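Local coordinates for type III secretion system effector protein ExoU (Pseudomonas fluorescens, PDB 4QMK) that probably hydrolyses host membrane phospholipids as a patatin-like phospholipase A2 effector, brought to the plasma membrane by a domain that binds phosphatidylinositol 4,5-bisphosphate, at residues F122-L125 and S126-D130; V141-W144 and L145-S149; L513-R516 and P517-E521; V561-M564 and Q565-I569; A573-F576 and I577-V580. All coordinates share one frame; numbering follows the deposited sequence.

Interaction 1. Residues F122-L125 and S126-D130; sequences FTQL and SNNLD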
loop_
_atom_site.group_PDB
_atom_site.type_symbol
_atom_site.label_atom_id
_atom_site.label_comp_id
_atom_site.label_asym_id
_atom_site.label_seq_id
_atom_site.Cartn_x
_atom_site.Cartn_y
_atom_site.Cartn_z
ATOM N N PHE A 122 9.330 -21.045 -23.636
ATOM C CA PHE A 122 7.896 -20.830 -23.732
ATOM C C PHE A 122 7.142 -21.924 -24.514
ATOM O O PHE A 122 6.033 -22.286 -24.152
ATOM C CB PHE A 122 7.575 -19.430 -24.323
ATOM C CG PHE A 122 6.111 -19.114 -24.307
ATOM C CD1 PHE A 122 5.498 -18.781 -23.142
ATOM C CD2 PHE A 122 5.352 -19.228 -25.445
ATOM C CE1 PHE A 122 4.138 -18.536 -23.096
ATOM C CE2 PHE A 122 3.999 -18.951 -25.437
ATOM C CZ PHE A 122 3.377 -18.607 -24.252
ATOM N N THR A 123 7.706 -22.394 -25.605
ATOM C CA THR A 123 7.065 -23.461 -26.383
ATOM C C THR A 123 7.018 -24.765 -25.590
ATOM O O THR A 123 5.995 -25.445 -25.525
ATOM C CB THR A 123 7.832 -23.741 -27.692
ATOM O OG1 THR A 123 8.160 -22.486 -28.329
ATOM C CG2 THR A 123 7.008 -24.604 -28.602
ATOM N N GLN A 124 8.144 -25.086 -24.972
ATOM C CA GLN A 124 8.298 -26.297 -24.160
ATOM C C GLN A 124 7.276 -26.305 -23.023
ATOM O O GLN A 124 6.545 -27.279 -22.828
ATOM C CB GLN A 124 9.733 -26.301 -23.594
ATOM C CG GLN A 124 10.059 -27.383 -22.584
ATOM C CD GLN A 124 10.043 -28.767 -23.185
ATOM O OE1 GLN A 124 9.546 -29.724 -22.576
ATOM N NE2 GLN A 124 10.590 -28.890 -24.394
ATOM N N LEU A 125 7.243 -25.204 -22.281
ATOM C CA LEU A 125 6.367 -25.089 -21.148
ATOM C C LEU A 125 4.893 -25.129 -21.545
ATOM O O LEU A 125 4.084 -25.700 -20.832
ATOM C CB LEU A 125 6.710 -23.803 -20.394
ATOM C CG LEU A 125 5.984 -23.438 -19.087
ATOM C CD1 LEU A 125 6.779 -22.363 -18.366
ATOM C CD2 LEU A 125 4.571 -22.950 -19.342
ATOM N N SER A 126 4.547 -24.555 -22.692
ATOM C CA SER A 126 3.157 -24.516 -23.142
ATOM C C SER A 126 2.631 -25.863 -23.585
ATOM O O SER A 126 1.430 -26.144 -23.488
ATOM C CB SER A 126 2.981 -23.520 -24.295
ATOM O OG SER A 126 3.130 -22.200 -23.837
ATOM N N ASN A 127 3.518 -26.683 -24.127
ATOM C CA ASN A 127 3.130 -28.030 -24.582
ATOM C C ASN A 127 2.863 -28.973 -23.431
ATOM O O ASN A 127 2.048 -29.879 -23.571
ATOM C CB ASN A 127 4.190 -28.601 -25.500
ATOM C CG ASN A 127 4.291 -27.841 -26.799
ATOM O OD1 ASN A 127 3.284 -27.433 -27.361
ATOM N ND2 ASN A 127 5.502 -27.680 -27.299
ATOM N N ASN A 128 3.511 -28.708 -22.286
ATOM C CA ASN A 128 3.407 -29.549 -21.081
ATOM C C ASN A 128 2.402 -29.070 -20.053
ATOM O O ASN A 128 2.312 -29.643 -18.975
ATOM C CB ASN A 128 4.764 -29.591 -20.373
ATOM C CG ASN A 128 5.876 -30.111 -21.259
ATOM O OD1 ASN A 128 5.633 -30.642 -22.343
ATOM N ND2 ASN A 128 7.112 -29.983 -20.786
ATOM N N LEU A 129 1.636 -28.044 -20.371
ATOM C CA LEU A 129 0.775 -27.453 -19.360
ATOM C C LEU A 129 -0.396 -28.242 -18.875
ATOM O O LEU A 129 -0.606 -28.305 -17.654
ATOM C CB LEU A 129 0.290 -26.059 -19.746
ATOM C CG LEU A 129 1.083 -24.897 -19.151
ATOM C CD1 LEU A 129 0.283 -23.614 -19.373
ATOM C CD2 LEU A 129 1.354 -25.083 -17.664
ATOM N N ASP A 130 -1.187 -28.813 -19.777
ATOM C CA ASP A 130 -2.366 -29.564 -19.338
ATOM C C ASP A 130 -3.257 -28.578 -18.556
ATOM O O ASP A 130 -3.500 -28.720 -17.350
ATOM C CB ASP A 130 -1.937 -30.780 -18.476
ATOM C CG ASP A 130 -3.119 -31.598 -17.964
ATOM O OD1 ASP A 130 -4.239 -31.436 -18.481
ATOM O OD2 ASP A 130 -2.928 -32.401 -17.034
#
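F122 and S126 meet in the last turn of helix 119-127, in the patatin-like part of the protein, where the serine hydroxyl bonds back to the carbonyl four residues earlier (i to i-4). F122 O takes two bonds from S126: OG donates to it at 2.9 Å, and S126 N donates to the same oxygen at 3.1 Å. The two donors arrive from opposite faces of the carbonyl plane. A first torsion of -70° sets S126 OG beside its own backbone N, which returns the hydroxyl to the preceding turn and over one face of the F122 ring, toward its rim, with CZ to OG at 3.6 Å. Helices 81-90 and 107-114 also pack on that ring. Next, T123 and N127 run side by side; T123 O accepts from N127 N, while the polar ends turn elsewhere, T123 OG1 to A119 O and N127 OD1 to Q415. Q124 bends at its second torsion and reaches N128 over the helix end. There N128 ND2 donates to Q124 OE1 at 3.0 Å, with the two amide planes 73° apart. Last, just past the point where N128 leaves helical geometry, L125 CD2 touches CG of L129 at 4.0 Å.

Interaction 2. Residues V141-W144 and L145-S149; sequences VTAW and LQEAS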
loop_
_atom_site.group_PDB
_atom_site.type_symbol
_atom_site.label_atom_id
_atom_site.label_comp_id
_atom_site.label_asym_id
_atom_site.label_seq_id
_atom_site.Cartn_x
_atom_site.Cartn_y
_atom_site.Cartn_z
ATOM N N VAL A 141 -10.032 -19.499 -4.191
ATOM C CA VAL A 141 -10.033 -18.132 -4.686
ATOM C C VAL A 141 -11.011 -17.964 -5.833
ATOM O O VAL A 141 -11.826 -17.050 -5.840
ATOM C CB VAL A 141 -8.631 -17.675 -5.125
ATOM C CG1 VAL A 141 -8.709 -16.336 -5.868
ATOM C CG2 VAL A 141 -7.727 -17.562 -3.908
ATOM N N THR A 142 -10.915 -18.836 -6.812
ATOM C CA THR A 142 -11.836 -18.804 -7.921
ATOM C C THR A 142 -13.256 -18.907 -7.418
ATOM O O THR A 142 -14.116 -18.134 -7.802
ATOM C CB THR A 142 -11.615 -20.002 -8.885
ATOM O OG1 THR A 142 -10.274 -19.981 -9.411
ATOM C CG2 THR A 142 -12.649 -19.969 -10.047
ATOM N N ALA A 143 -13.486 -19.875 -6.555
ATOM C CA ALA A 143 -14.798 -20.129 -6.049
ATOM C C ALA A 143 -15.326 -18.892 -5.383
ATOM O O ALA A 143 -16.460 -18.496 -5.592
ATOM C CB ALA A 143 -14.756 -21.284 -5.063
ATOM N N TRP A 144 -14.503 -18.286 -4.553
ATOM C CA TRP A 144 -14.922 -17.092 -3.862
ATOM C C TRP A 144 -15.372 -16.000 -4.830
ATOM O O TRP A 144 -16.336 -15.268 -4.549
ATOM C CB TRP A 144 -13.805 -16.563 -2.989
ATOM C CG TRP A 144 -14.194 -15.350 -2.266
ATOM C CD1 TRP A 144 -14.873 -15.287 -1.097
ATOM C CD2 TRP A 144 -13.926 -14.011 -2.655
ATOM N NE1 TRP A 144 -15.058 -13.970 -0.720
ATOM C CE2 TRP A 144 -14.479 -13.166 -1.663
ATOM C CE3 TRP A 144 -13.260 -13.443 -3.728
ATOM C CZ2 TRP A 144 -14.387 -11.776 -1.718
ATOM C CZ3 TRP A 144 -13.180 -12.045 -3.798
ATOM C CH2 TRP A 144 -13.747 -11.232 -2.797
ATOM N N LEU A 145 -14.683 -15.882 -5.954
ATOM C CA LEU A 145 -15.053 -14.898 -6.910
ATOM C C LEU A 145 -16.450 -15.080 -7.458
ATOM O O LEU A 145 -17.140 -14.083 -7.660
ATOM C CB LEU A 145 -14.023 -14.800 -8.011
ATOM C CG LEU A 145 -12.831 -13.972 -7.571
ATOM C CD1 LEU A 145 -11.612 -14.323 -8.387
ATOM C CD2 LEU A 145 -13.159 -12.488 -7.673
ATOM N N GLN A 146 -16.903 -16.312 -7.682
ATOM C CA GLN A 146 -18.312 -16.482 -8.117
ATOM C C GLN A 146 -19.295 -16.066 -7.028
ATOM O O GLN A 146 -20.170 -15.238 -7.272
ATOM C CB GLN A 146 -18.644 -17.887 -8.585
ATOM C CG GLN A 146 -18.360 -18.151 -10.063
ATOM C CD GLN A 146 -16.889 -18.447 -10.343
ATOM O OE1 GLN A 146 -16.201 -19.068 -9.523
ATOM N NE2 GLN A 146 -16.410 -18.052 -11.522
ATOM N N GLU A 147 -19.114 -16.582 -5.816
ATOM C CA GLU A 147 -20.051 -16.296 -4.725
ATOM C C GLU A 147 -20.096 -14.828 -4.304
ATOM O O GLU A 147 -21.172 -14.288 -4.047
ATOM C CB GLU A 147 -19.768 -17.166 -3.504
ATOM C CG GLU A 147 -20.191 -18.627 -3.674
ATOM C CD GLU A 147 -19.120 -19.506 -4.329
ATOM O OE1 GLU A 147 -18.042 -19.669 -3.711
ATOM O OE2 GLU A 147 -19.361 -20.076 -5.430
ATOM N N ALA A 148 -18.949 -14.168 -4.309
ATOM C CA ALA A 148 -18.842 -12.801 -3.806
ATOM C C ALA A 148 -19.099 -11.693 -4.824
ATOM O O ALA A 148 -19.108 -10.496 -4.475
ATOM C CB ALA A 148 -17.462 -12.616 -3.227
ATOM N N SER A 149 -19.289 -12.079 -6.077
ATOM C CA SER A 149 -19.427 -11.117 -7.123
ATOM C C SER A 149 -20.501 -10.046 -6.862
ATOM O O SER A 149 -20.255 -8.869 -7.120
ATOM C CB SER A 149 -19.679 -11.814 -8.454
ATOM O OG SER A 149 -21.039 -12.163 -8.579
#
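With its first torsion at -180°, W144 carries CG anti to the backbone N, and the second torsion of 84° turns the indole so that one face meets A148, a full turn further along. Both residues lie on helix 140-157, and the pair is an i/i+4 CH-pi contact. The evidence is direct: A148 CB stands 3.7 Å from the centroid of the six-membered ring of W144, 23° off the ring normal, with its shortest approach, 3.4 Å, to W144 CE2. The methyl is therefore over the face but displaced toward the rim, nearest CE2 and CZ2 of the six-membered ring. The backbone holds the spacing, since A148 N donates to W144 O at 2.8 Å, and CB of A148 comes within 3.2 Å of that same oxygen.

L145 follows W144 directly and reaches the CE3-CZ3 side of the six-membered ring, where its CD2 is 3.9 Å from W144 CZ3. Its other methyl, CD1, extends back to V141 CG1 at 4.3 Å, and L145 and V141 both also pack against helix 270-278. W144 is buried: L174 of the same chain touches it, and at the subunit interface L159 of the second subunit packs on it. The polar edge of the indole is satisfied across that interface, where W144 NE1 is hydrogen-bonded to S158 OG of the second subunit. On another side of the helix T142 lies beside Q146, and T142 OG1 is hydrogen-bonded to D139 OD2.

Interaction 3. Residues L513-R516 and P517-E521; sequences LARR and PEDIE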
loop_
_atom_site.group_PDB
_atom_site.type_symbol
_atom_site.label_atom_id
_atom_site.label_comp_id
_atom_site.label_asym_id
_atom_site.label_seq_id
_atom_site.Cartn_x
_atom_site.Cartn_y
_atom_site.Cartn_z
ATOM N N LEU A 513 14.235 31.528 -25.876
ATOM C CA LEU A 513 14.491 30.631 -26.993
ATOM C C LEU A 513 13.373 30.671 -28.076
ATOM O O LEU A 513 13.637 30.605 -29.279
ATOM C CB LEU A 513 14.642 29.212 -26.445
ATOM C CG LEU A 513 15.593 28.348 -27.179
ATOM C CD1 LEU A 513 16.931 28.957 -26.907
ATOM C CD2 LEU A 513 15.542 26.923 -26.666
ATOM N N ALA A 514 12.143 30.803 -27.651
ATOM C CA ALA A 514 11.029 30.893 -28.603
ATOM C C ALA A 514 11.187 31.907 -29.742
ATOM O O ALA A 514 11.541 33.049 -29.520
ATOM C CB ALA A 514 9.728 31.169 -27.853
ATOM N N ARG A 515 10.936 31.458 -30.967
ATOM C CA ARG A 515 10.978 32.316 -32.151
ATOM C C ARG A 515 9.554 32.809 -32.510
ATOM O O ARG A 515 9.397 33.768 -33.238
ATOM C CB ARG A 515 11.517 31.524 -33.338
ATOM C CG ARG A 515 12.891 30.881 -33.110
ATOM C CD ARG A 515 13.139 29.724 -34.079
ATOM N NE ARG A 515 12.273 28.571 -33.755
ATOM C CZ ARG A 515 12.257 27.395 -34.410
ATOM N NH1 ARG A 515 13.039 27.164 -35.465
ATOM N NH2 ARG A 515 11.418 26.450 -33.997
ATOM N N ARG A 516 8.548 32.146 -31.949
ATOM C CA ARG A 516 7.165 32.381 -32.262
ATOM C C ARG A 516 6.351 31.689 -31.187
ATOM O O ARG A 516 6.912 30.953 -30.388
ATOM C CB ARG A 516 6.829 31.840 -33.663
ATOM C CG ARG A 516 7.352 30.426 -33.938
ATOM C CD ARG A 516 7.076 29.903 -35.353
ATOM N NE ARG A 516 7.913 30.496 -36.387
ATOM C CZ ARG A 516 9.135 30.053 -36.782
ATOM N NH1 ARG A 516 9.737 28.992 -36.232
ATOM N NH2 ARG A 516 9.786 30.694 -37.751
ATOM N N PRO A 517 5.026 31.926 -31.141
ATOM C CA PRO A 517 4.181 31.361 -30.079
ATOM C C PRO A 517 4.123 29.844 -30.059
ATOM O O PRO A 517 3.996 29.266 -28.991
ATOM C CB PRO A 517 2.797 31.954 -30.386
ATOM C CG PRO A 517 3.084 33.226 -31.132
ATOM C CD PRO A 517 4.268 32.873 -31.988
ATOM N N GLU A 518 4.190 29.198 -31.210
ATOM C CA GLU A 518 4.220 27.721 -31.261
ATOM C C GLU A 518 5.372 27.148 -30.414
ATOM O O GLU A 518 5.228 26.083 -29.823
ATOM C CB GLU A 518 4.468 27.189 -32.694
ATOM C CG GLU A 518 3.403 27.353 -33.778
ATOM C CD GLU A 518 4.023 27.349 -35.206
ATOM O OE1 GLU A 518 5.141 26.779 -35.368
ATOM O OE2 GLU A 518 3.413 27.903 -36.175
ATOM N N ASP A 519 6.525 27.819 -30.402
ATOM C CA ASP A 519 7.709 27.312 -29.684
ATOM C C ASP A 519 7.466 27.286 -28.205
ATOM O O ASP A 519 8.005 26.408 -27.503
ATOM C CB ASP A 519 8.931 28.195 -29.946
ATOM C CG ASP A 519 9.478 28.020 -31.298
ATOM O OD1 ASP A 519 9.012 27.102 -31.962
ATOM O OD2 ASP A 519 10.378 28.809 -31.725
ATOM N N ILE A 520 6.695 28.270 -27.718
ATOM C CA ILE A 520 6.374 28.339 -26.302
ATOM C C ILE A 520 5.533 27.071 -25.958
ATOM O O ILE A 520 5.892 26.304 -25.048
ATOM C CB ILE A 520 5.543 29.599 -25.976
ATOM C CG1 ILE A 520 6.264 30.902 -26.328
ATOM C CG2 ILE A 520 5.140 29.624 -24.499
ATOM C CD1 ILE A 520 7.434 31.234 -25.410
ATOM N N GLU A 521 4.463 26.824 -26.722
ATOM C CA GLU A 521 3.613 25.652 -26.477
ATOM C C GLU A 521 4.442 24.388 -26.541
ATOM O O GLU A 521 4.226 23.438 -25.784
ATOM C CB GLU A 521 2.528 25.441 -27.550
ATOM C CG GLU A 521 1.650 26.580 -27.984
ATOM C CD GLU A 521 0.685 26.099 -29.107
ATOM O OE1 GLU A 521 0.881 26.486 -30.305
ATOM O OE2 GLU A 521 -0.227 25.269 -28.803
#
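R515 lays the edge of its guanidinium against the carboxylate of D519, gripping it side-on through NE and NH2. NE donates to D519 OD2 at 2.8 Å and almost straight, with an N-H...O angle of 174°, while NH2 donates to D519 OD1 at 3.2 Å. Both oxygens are met on their syn sides, and the two planes are only 21° apart, as expected of a two-point salt bridge. OD2 has a further donor: the backbone N of R515 reaches its anti side at 2.8 Å. A first torsion of -56° keeps R515 CG beside that N, and the bend at the third torsion folds the chain round, which lets backbone and guanidinium of one residue converge on one oxygen.

R516 is turned over the same group, with its NH1 lying 3.5 Å above the centre of the R515 guanidinium plane. A514 CB meets I520 CD1 at 3.4 Å and D519 CB at 3.7 Å, closing the apolar side of the turn between helices 501-513 and 517-526. D519 N donates to R516 O at 3.2 Å.

R515 NH1 also forms a salt bridge with E468, and its guanidinium makes a cation-pi contact with F472. Although D519 is buried, two arginine nitrogens and a backbone N-H meet its oxygens, which probably favours the ionised carboxylate, and the link should fix the loop against helix 464-491.

Interaction 4. Residues V561-M564 and Q565-I569; sequences VAEM and QKRDI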
loop_
_atom_site.group_PDB
_atom_site.type_symbol
_atom_site.label_atom_id
_atom_site.label_comp_id
_atom_site.label_asym_id
_atom_site.label_seq_id
_atom_site.Cartn_x
_atom_site.Cartn_y
_atom_site.Cartn_z
ATOM N N VAL A 561 1.990 24.217 -17.495
ATOM C CA VAL A 561 1.028 23.986 -16.417
ATOM C C VAL A 561 -0.364 23.775 -16.985
ATOM O O VAL A 561 -1.088 22.905 -16.517
ATOM C CB VAL A 561 1.014 25.164 -15.421
ATOM C CG1 VAL A 561 -0.215 25.181 -14.520
ATOM C CG2 VAL A 561 2.271 25.116 -14.580
ATOM N N ALA A 562 -0.750 24.608 -17.956
ATOM C CA ALA A 562 -2.019 24.446 -18.656
ATOM C C ALA A 562 -2.033 23.087 -19.432
ATOM O O ALA A 562 -3.039 22.401 -19.482
ATOM C CB ALA A 562 -2.253 25.608 -19.602
ATOM N N GLU A 563 -0.905 22.709 -20.007
ATOM C CA GLU A 563 -0.799 21.416 -20.687
ATOM C C GLU A 563 -0.933 20.245 -19.685
ATOM O O GLU A 563 -1.546 19.233 -19.992
ATOM C CB GLU A 563 0.509 21.327 -21.408
ATOM C CG GLU A 563 0.765 20.034 -22.143
ATOM C CD GLU A 563 -0.225 19.678 -23.220
ATOM O OE1 GLU A 563 -0.333 18.457 -23.485
ATOM O OE2 GLU A 563 -0.871 20.571 -23.787
ATOM N N MET A 564 -0.401 20.428 -18.484
ATOM C CA MET A 564 -0.478 19.420 -17.477
ATOM C C MET A 564 -1.911 19.166 -17.076
ATOM O O MET A 564 -2.323 18.010 -16.933
ATOM C CB MET A 564 0.300 19.804 -16.224
ATOM C CG MET A 564 0.407 18.679 -15.204
ATOM S SD MET A 564 1.009 19.216 -13.583
ATOM C CE MET A 564 -0.269 20.426 -13.240
ATOM N N GLN A 565 -2.654 20.254 -16.864
ATOM C CA GLN A 565 -4.029 20.195 -16.442
ATOM C C GLN A 565 -4.885 19.595 -17.564
ATOM O O GLN A 565 -5.764 18.767 -17.328
ATOM C CB GLN A 565 -4.463 21.579 -15.949
ATOM C CG GLN A 565 -3.805 21.904 -14.595
ATOM C CD GLN A 565 -3.840 23.383 -14.134
ATOM O OE1 GLN A 565 -4.121 24.311 -14.909
ATOM N NE2 GLN A 565 -3.480 23.601 -12.852
ATOM N N LYS A 566 -4.555 19.921 -18.802
ATOM C CA LYS A 566 -5.226 19.330 -19.951
ATOM C C LYS A 566 -5.059 17.795 -19.958
ATOM O O LYS A 566 -6.014 17.076 -20.162
ATOM C CB LYS A 566 -4.699 19.965 -21.237
ATOM C CG LYS A 566 -5.251 19.435 -22.557
ATOM C CD LYS A 566 -4.815 20.349 -23.692
ATOM C CE LYS A 566 -5.196 19.813 -25.065
ATOM N NZ LYS A 566 -4.501 18.531 -25.348
ATOM N N ARG A 567 -3.842 17.316 -19.738
ATOM C CA ARG A 567 -3.563 15.885 -19.697
ATOM C C ARG A 567 -4.256 15.185 -18.552
ATOM O O ARG A 567 -4.759 14.050 -18.731
ATOM C CB ARG A 567 -2.085 15.623 -19.622
ATOM C CG ARG A 567 -1.444 15.764 -20.981
ATOM C CD ARG A 567 0.061 15.500 -21.015
ATOM N NE ARG A 567 0.601 16.128 -22.231
ATOM C CZ ARG A 567 1.815 15.931 -22.693
ATOM N NH1 ARG A 567 2.661 15.142 -22.054
ATOM N NH2 ARG A 567 2.193 16.548 -23.790
ATOM N N ASP A 568 -4.307 15.874 -17.394
ATOM C CA ASP A 568 -4.952 15.336 -16.246
ATOM C C ASP A 568 -6.448 15.050 -16.584
ATOM O O ASP A 568 -6.897 13.960 -16.396
ATOM C CB ASP A 568 -4.803 16.250 -15.045
ATOM C CG ASP A 568 -3.393 16.196 -14.414
ATOM O OD1 ASP A 568 -2.630 15.238 -14.673
ATOM O OD2 ASP A 568 -3.019 17.117 -13.622
ATOM N N ILE A 569 -7.151 16.018 -17.138
ATOM C CA ILE A 569 -8.559 15.888 -17.447
ATOM C C ILE A 569 -8.726 14.778 -18.401
ATOM O O ILE A 569 -9.614 13.962 -18.258
ATOM C CB ILE A 569 -9.120 17.154 -18.102
ATOM C CG1 ILE A 569 -9.026 18.324 -17.147
ATOM C CG2 ILE A 569 -10.592 16.975 -18.525
ATOM C CD1 ILE A 569 -9.823 18.142 -15.867
#
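Regular i to i+4 backbone bonds run through this part of helix 555-585, among them R567 N to E563 O at 3.0 Å, and they set E563 and R567 one turn apart on the same side. E563 has CG anti to its N, and a bend at the second torsion (60°) swings the carboxylate along the helix toward the extended R567. E563 OE1 lies at the edge of the guanidinium, 2.8 Å from R567 NE, and takes this bond on its anti lone pair. R567 NH2 adds a weak bond to the same oxygen at 3.2 Å. Since one oxygen serves both nitrogens and the two planes stand 86° apart, this is a single-oxygen grip and not a parallel two-point pairing. The second oxygen, OE2, faces K566, whose NZ is 4.4 Å away: opposite charges are near each other, short of a salt bridge. K525 of helix 517-526 and N528 of the loop after it touch the pair. On another side Q565 runs alongside V561, while M564 packs against helix 533-544. An i/i+4 Glu-Arg salt bridge of this kind is a classic feature of a long, partly solvent-facing alpha helix.

Interaction 5. Residues A573-F576 and I577-V580; sequences AENF and IREV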
loop_
_atom_site.group_PDB
_atom_site.type_symbol
_atom_site.label_atom_id
_atom_site.label_comp_id
_atom_site.label_asym_id
_atom_site.label_seq_id
_atom_site.Cartn_x
_atom_site.Cartn_y
_atom_site.Cartn_z
ATOM N N ALA A 573 -10.997 11.497 -17.680
ATOM C CA ALA A 573 -12.054 11.143 -18.593
ATOM C C ALA A 573 -11.952 9.638 -18.932
ATOM O O ALA A 573 -12.939 8.943 -18.995
ATOM C CB ALA A 573 -11.957 12.006 -19.845
ATOM N N GLU A 574 -10.752 9.167 -19.201
ATOM C CA GLU A 574 -10.537 7.744 -19.477
ATOM C C GLU A 574 -10.958 6.917 -18.283
ATOM O O GLU A 574 -11.602 5.893 -18.416
ATOM C CB GLU A 574 -9.086 7.469 -19.810
ATOM C CG GLU A 574 -8.816 7.208 -21.281
ATOM C CD GLU A 574 -9.186 8.358 -22.192
ATOM O OE1 GLU A 574 -8.663 9.483 -21.989
ATOM O OE2 GLU A 574 -9.973 8.124 -23.144
ATOM N N ASN A 575 -10.625 7.388 -17.108
ATOM C CA ASN A 575 -10.978 6.679 -15.938
ATOM C C ASN A 575 -12.466 6.603 -15.686
ATOM O O ASN A 575 -12.962 5.526 -15.377
ATOM C CB ASN A 575 -10.210 7.210 -14.780
ATOM C CG ASN A 575 -8.757 6.777 -14.847
ATOM O OD1 ASN A 575 -8.477 5.683 -15.275
ATOM N ND2 ASN A 575 -7.844 7.633 -14.478
ATOM N N PHE A 576 -13.172 7.721 -15.930
ATOM C CA PHE A 576 -14.570 7.843 -15.689
ATOM C C PHE A 576 -15.277 6.920 -16.663
ATOM O O PHE A 576 -16.208 6.178 -16.285
ATOM C CB PHE A 576 -15.008 9.288 -15.867
ATOM C CG PHE A 576 -16.470 9.494 -15.699
ATOM C CD1 PHE A 576 -17.034 9.519 -14.449
ATOM C CD2 PHE A 576 -17.278 9.620 -16.789
ATOM C CE1 PHE A 576 -18.407 9.634 -14.288
ATOM C CE2 PHE A 576 -18.660 9.780 -16.662
ATOM C CZ PHE A 576 -19.233 9.778 -15.405
ATOM N N ILE A 577 -14.799 6.948 -17.901
ATOM C CA ILE A 577 -15.300 6.092 -18.958
ATOM C C ILE A 577 -15.217 4.653 -18.605
ATOM O O ILE A 577 -16.164 3.936 -18.677
ATOM C CB ILE A 577 -14.547 6.336 -20.267
ATOM C CG1 ILE A 577 -15.028 7.684 -20.865
ATOM C CG2 ILE A 577 -14.832 5.238 -21.270
ATOM C CD1 ILE A 577 -14.249 8.201 -22.064
ATOM N N ARG A 578 -14.069 4.247 -18.156
ATOM C CA ARG A 578 -13.799 2.831 -17.876
ATOM C C ARG A 578 -14.553 2.344 -16.652
ATOM O O ARG A 578 -15.042 1.263 -16.628
ATOM C CB ARG A 578 -12.287 2.713 -17.622
ATOM C CG ARG A 578 -11.802 1.303 -17.532
ATOM C CD ARG A 578 -10.968 1.064 -16.305
ATOM N NE ARG A 578 -9.663 1.675 -16.369
ATOM C CZ ARG A 578 -8.927 1.901 -15.297
ATOM N NH1 ARG A 578 -9.360 1.542 -14.105
ATOM N NH2 ARG A 578 -7.761 2.486 -15.415
ATOM N N GLU A 579 -14.680 3.199 -15.662
ATOM C CA GLU A 579 -15.164 2.835 -14.352
ATOM C C GLU A 579 -16.654 3.179 -14.082
ATOM O O GLU A 579 -17.280 2.614 -13.219
ATOM C CB GLU A 579 -14.275 3.579 -13.349
ATOM C CG GLU A 579 -13.917 2.842 -12.077
ATOM C CD GLU A 579 -13.064 1.587 -12.315
ATOM O OE1 GLU A 579 -13.349 0.571 -11.631
ATOM O OE2 GLU A 579 -12.174 1.609 -13.194
ATOM N N VAL A 580 -17.220 4.086 -14.850
ATOM C CA VAL A 580 -18.586 4.475 -14.652
ATOM C C VAL A 580 -19.455 4.235 -15.898
ATOM O O VAL A 580 -20.535 3.620 -15.821
ATOM C CB VAL A 580 -18.673 5.948 -14.288
ATOM C CG1 VAL A 580 -20.129 6.331 -14.132
ATOM C CG2 VAL A 580 -17.934 6.224 -13.008
#
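I577 opens the second segment by laying its CG1 within 3.1 Å of A573 O, while its N donates to that same oxygen at 2.9 Å; L605 of helix 592-606 packs beside both residues. R578 comes next and runs alongside N575. Its bends at the second and third torsions fold the guanidinium back so that N575 OD1 lies over one face of it, 3.3 Å from NH2. The amide and guanidinium planes are 79° apart, and the poor angle rules out a hydrogen bond. The charge of R578 is instead directed to its neighbour, where R578 NH1 forms a salt bridge with E579 OE2 at 3.0 Å. That nitrogen also makes a weak bond to G164 O, and N165 touches both side chains. E579 N bonds N575 O, and its CB closes to 3.1 Å of that oxygen.

V580 ends the walk. Its N donates to F576 O at 2.7 Å, and its CB stands over one face of the F576 ring, 4.0 Å from the centroid and 22° off the normal. V580 CG2 also meets F576 CE1 at 3.7 Å. F576 turns its ring to this position with CG anti to its N, chi1 177°, and W647 meets it edge-to-face. The result is an i/i+4 CH-pi pair on the buried side of helix 555-585, in the C-terminal ExoU domain, where the helix has a wider pi-type turn at 577-580.

Overall arrangement
All five contacts are local and lie in series along the chain: none nests in or crosses another. Interaction 1 ends helix 119-127, and interaction 2 follows on helix 140-157, their centres about 28 Å apart within the patatin-like range; interaction 2 also meets the second subunit. A long run of chain then leads to interaction 3, which closes the short loop joining helices 501-513 and 517-526, on the opposite side of the chain's centre from interactions 1 and 2. Interactions 4 and 5 share helix 555-585, with centres about 17 Å apart. Measured between nearest atoms, interaction 4 comes to about 6 Å from interaction 3, and interaction 5 to about 13 Å from interaction 2.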